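Local coordinates for CELL WALL surface anchor family protein (Streptococcus pneumoniae, PDB 2WW8) that serves as the pilus adhesin RrgA of the pneumococcus, probably attaching the bacterium to host cells through an integrin-like, metal-binding domain, at residues Q80-E83 with E88-F91; T127-E132 with P725-S730. One frame throughout, in Å; residues are numbered along the deposited sequence.

Contact 1. Residues Q80-E83 with E88-F91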
# COMPACT_ATOMS: atom_id res chain seq x y z
N GLN A 80 -7.91 50.09 -15.33
CA GLN A 80 -6.89 49.74 -14.34
C GLN A 80 -5.61 50.56 -14.53
O GLN A 80 -5.27 50.95 -15.64
CB GLN A 80 -6.58 48.23 -14.42
CG GLN A 80 -5.93 47.62 -13.18
CD GLN A 80 -6.88 47.45 -12.00
OE1 GLN A 80 -8.06 47.11 -12.17
NE2 GLN A 80 -6.37 47.70 -10.79
N ARG A 81 -4.89 50.78 -13.43
CA ARG A 81 -3.78 51.72 -13.38
C ARG A 81 -2.51 51.00 -12.94
O ARG A 81 -2.52 50.29 -11.94
CB ARG A 81 -4.18 52.84 -12.40
CG ARG A 81 -3.15 53.89 -12.04
CD ARG A 81 -3.83 55.10 -11.39
NE ARG A 81 -2.88 56.04 -10.81
CZ ARG A 81 -2.35 57.11 -11.42
NH1 ARG A 81 -2.65 57.41 -12.68
NH2 ARG A 81 -1.49 57.88 -10.77
N THR A 82 -1.40 51.17 -13.67
CA THR A 82 -0.18 50.44 -13.31
C THR A 82 0.27 50.69 -11.86
O THR A 82 0.67 51.79 -11.49
CB THR A 82 0.97 50.51 -14.36
OG1 THR A 82 1.88 51.56 -14.03
CG2 THR A 82 0.45 50.68 -15.78
N GLU A 83 0.18 49.63 -11.05
CA GLU A 83 0.46 49.62 -9.61
C GLU A 83 1.89 50.01 -9.23
O GLU A 83 2.83 49.84 -10.02
CB GLU A 83 0.03 48.28 -8.98
CG GLU A 83 -1.46 48.25 -8.61
CD GLU A 83 -2.21 47.04 -9.16
OE1 GLU A 83 -1.99 45.91 -8.65
OE2 GLU A 83 -3.03 47.21 -10.09
N GLU A 88 3.18 46.89 -12.53
CA GLU A 88 2.24 46.12 -13.35
C GLU A 88 0.82 46.67 -13.31
O GLU A 88 0.35 47.09 -12.25
CB GLU A 88 2.15 44.67 -12.84
CG GLU A 88 3.33 43.73 -13.09
CD GLU A 88 3.28 42.45 -12.25
OE1 GLU A 88 2.33 42.28 -11.45
OE2 GLU A 88 4.19 41.60 -12.38
N ALA A 89 0.11 46.65 -14.43
CA ALA A 89 -1.34 46.84 -14.38
C ALA A 89 -2.09 45.52 -14.61
O ALA A 89 -1.94 44.88 -15.64
CB ALA A 89 -1.79 47.90 -15.37
N ILE A 90 -2.91 45.13 -13.64
CA ILE A 90 -3.47 43.77 -13.60
C ILE A 90 -4.98 43.82 -13.75
O ILE A 90 -5.65 44.44 -12.93
CB ILE A 90 -3.15 43.11 -12.23
CG1 ILE A 90 -1.67 43.27 -11.86
CG2 ILE A 90 -3.58 41.65 -12.21
CD1 ILE A 90 -1.43 43.26 -10.37
N PHE A 91 -5.52 43.19 -14.79
CA PHE A 91 -6.95 42.87 -14.87
C PHE A 91 -7.29 41.44 -14.41
O PHE A 91 -6.85 40.46 -15.03
CB PHE A 91 -7.47 43.07 -16.30
CG PHE A 91 -7.44 44.50 -16.77
CD1 PHE A 91 -8.58 45.29 -16.66
CD2 PHE A 91 -6.29 45.04 -17.33
CE1 PHE A 91 -8.57 46.61 -17.09
CE2 PHE A 91 -6.26 46.36 -17.78
CZ PHE A 91 -7.40 47.15 -17.66
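Q80 lays its CB over one face of the F91 ring, 3.8 Å from the ring centroid and displaced toward the CZ rim, a CH-pi contact. The rest of its side chain rises across the 88-91 strand at I90: with CG anti to the backbone N (chi1 -160°), Q80 CG sits 3.2 Å from I90 O, and a bend at chi2 leaves the amide beyond that oxygen, with CD in contact at 3.4 Å. At the other end the backbone N of E83 donates to E88 O at 2.8 Å, reaching it from well above the carbonyl plane. T82 CA adds a longer C-H...O approach to the same oxygen, while T82 CG2 meets A89 CB at 3.6 Å on the buried side. The E83 side chain crosses that of I90 at about a right angle, bringing OE1 to 3.2 Å from I90 CD1; OE2 takes a weak hydrogen bond from Q80 NE2 (3.4 Å). E88 turns away and forms a salt bridge with R137. The chain thus passes from strand 77-81, whose Q80 pairs with F67 of strand 66-71, to strand 88-94, which pairs through A89 and F91 with strand 48-55, linking two sheets of the prealbumin-like domain.

Contact 2. Residues T127-E132 with P725-S730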
# COMPACT_ATOMS: atom_id res chain seq x y z
N THR A 127 -6.80 32.97 -21.16
CA THR A 127 -6.69 34.35 -21.62
C THR A 127 -5.63 34.51 -22.70
O THR A 127 -4.44 34.26 -22.46
CB THR A 127 -6.31 35.27 -20.44
OG1 THR A 127 -7.34 35.22 -19.45
CG2 THR A 127 -6.12 36.72 -20.93
N THR A 128 -6.06 34.97 -23.87
CA THR A 128 -5.13 35.17 -24.99
C THR A 128 -5.14 36.63 -25.48
O THR A 128 -6.21 37.22 -25.65
CB THR A 128 -5.51 34.22 -26.15
OG1 THR A 128 -5.66 32.89 -25.62
CG2 THR A 128 -4.48 34.22 -27.27
N VAL A 129 -3.97 37.20 -25.72
CA VAL A 129 -3.91 38.52 -26.35
C VAL A 129 -3.62 38.32 -27.84
O VAL A 129 -2.50 37.93 -28.16
CB VAL A 129 -2.83 39.39 -25.67
CG1 VAL A 129 -2.84 40.81 -26.24
CG2 VAL A 129 -3.06 39.42 -24.15
N GLN A 130 -4.60 38.55 -28.72
CA GLN A 130 -4.54 38.06 -30.11
C GLN A 130 -3.37 38.63 -30.92
O GLN A 130 -3.05 39.81 -30.80
CB GLN A 130 -5.87 38.28 -30.85
CG GLN A 130 -7.01 37.32 -30.44
CD GLN A 130 -6.77 35.87 -30.88
OE1 GLN A 130 -6.17 35.06 -30.16
NE2 GLN A 130 -7.26 35.53 -32.08
N GLY A 131 -2.73 37.78 -31.72
CA GLY A 131 -1.55 38.15 -32.50
C GLY A 131 -0.53 39.01 -31.76
O GLY A 131 -0.07 40.03 -32.27
N GLU A 132 -0.16 38.60 -30.55
CA GLU A 132 0.83 39.35 -29.79
C GLU A 132 1.81 38.46 -29.00
O GLU A 132 1.40 37.51 -28.34
CB GLU A 132 0.14 40.34 -28.85
CG GLU A 132 1.03 41.48 -28.36
CD GLU A 132 1.30 42.53 -29.43
OE1 GLU A 132 0.58 42.55 -30.45
OE2 GLU A 132 2.23 43.35 -29.23
N PRO A 725 -1.12 35.72 -19.42
CA PRO A 725 -0.31 36.58 -20.31
C PRO A 725 0.11 37.92 -19.71
O PRO A 725 -0.71 38.60 -19.08
CB PRO A 725 -1.20 36.78 -21.55
CG PRO A 725 -2.59 36.55 -21.05
CD PRO A 725 -2.53 35.63 -19.85
N GLU A 726 1.39 38.25 -19.89
CA GLU A 726 1.97 39.55 -19.55
C GLU A 726 2.54 40.23 -20.81
O GLU A 726 3.55 39.79 -21.37
CB GLU A 726 3.02 39.39 -18.44
CG GLU A 726 3.90 40.60 -18.26
CD GLU A 726 5.27 40.19 -17.76
OE1 GLU A 726 5.31 39.90 -16.54
OE2 GLU A 726 6.25 40.18 -18.55
N ILE A 727 1.86 41.28 -21.25
CA ILE A 727 2.43 42.16 -22.29
C ILE A 727 3.40 43.18 -21.70
O ILE A 727 3.11 43.84 -20.70
CB ILE A 727 1.40 42.97 -23.06
CG1 ILE A 727 0.33 42.06 -23.65
CG2 ILE A 727 2.10 43.63 -24.23
CD1 ILE A 727 -1.06 42.57 -23.42
N THR A 728 4.57 43.26 -22.34
CA THR A 728 5.52 44.31 -22.05
C THR A 728 5.47 45.32 -23.20
O THR A 728 5.65 44.99 -24.38
CB THR A 728 6.93 43.76 -21.74
OG1 THR A 728 6.83 42.93 -20.58
CG2 THR A 728 7.92 44.91 -21.43
N ILE A 729 5.16 46.56 -22.82
CA ILE A 729 5.18 47.66 -23.79
C ILE A 729 6.42 48.53 -23.62
O ILE A 729 6.66 49.10 -22.56
CB ILE A 729 3.90 48.50 -23.78
CG1 ILE A 729 2.80 47.73 -24.51
CG2 ILE A 729 4.16 49.81 -24.51
CD1 ILE A 729 1.40 48.08 -24.05
N SER A 730 7.20 48.55 -24.70
CA SER A 730 8.28 49.52 -24.85
C SER A 730 7.75 50.89 -25.31
O SER A 730 7.27 51.06 -26.42
CB SER A 730 9.33 48.99 -25.82
OG SER A 730 10.09 48.01 -25.15
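T127 and P725 meet where strand 127-129 passes strand 725-730, the T127 side chain crossing the proline at about a right angle, its CG2 3.5 Å from P725 CG. The same ring carbon lies 3.3 Å from T127 O, so side chain and carbonyl of one residue both lie against the proline. A chi1 of -62° sets T127 OG1 beside its own backbone N, where it hydrogen-bonds with K49 N, and swings the methyl to the opposite side from the T127 N, onto P725. Two residues on, V129 spreads both methyls against I727: CG1 reaches CD1 of the isoleucine at 3.8 Å, tip to tip, and CG2 is equally near. V129 CG2 also approaches P725 CB, at 4.1 Å, and so bridges the two hydrophobic partners.

Beyond V129 the segments part. The turn through Q130 and G131 is exposed, and E132 comes back toward the strand without touching it; its carboxylate makes a weak, long ion pair with K115. T128 points away, its OG1 making a weak hydrogen bond with E120.

The two strands run 23° from parallel with their axes 7.9 Å apart, too far for backbone pairing. Apart from the T127 carbonyl against P725, the contact is made by methyls and a proline ring, consistent with two sheets packed face to face largely through apolar side chains.

In the fold
Both contacts join the same two sheets of the prealbumin-like domain, one containing strands 77-81 and 127-129, the other strands 88-94 and 724-730. Contact 1 ties the sheets through residues close in sequence, and contact 2 through segments almost 600 residues apart, showing that the chain returns to complete this domain after building others. Their centres lie about 14 Å apart. Contact 1 is only partly buried and mixes a backbone hydrogen bond, polar side chains and a ring face; contact 2 is smaller but buried and almost wholly apolar. R137 connects their surroundings, forming salt bridges with both E88 and E726.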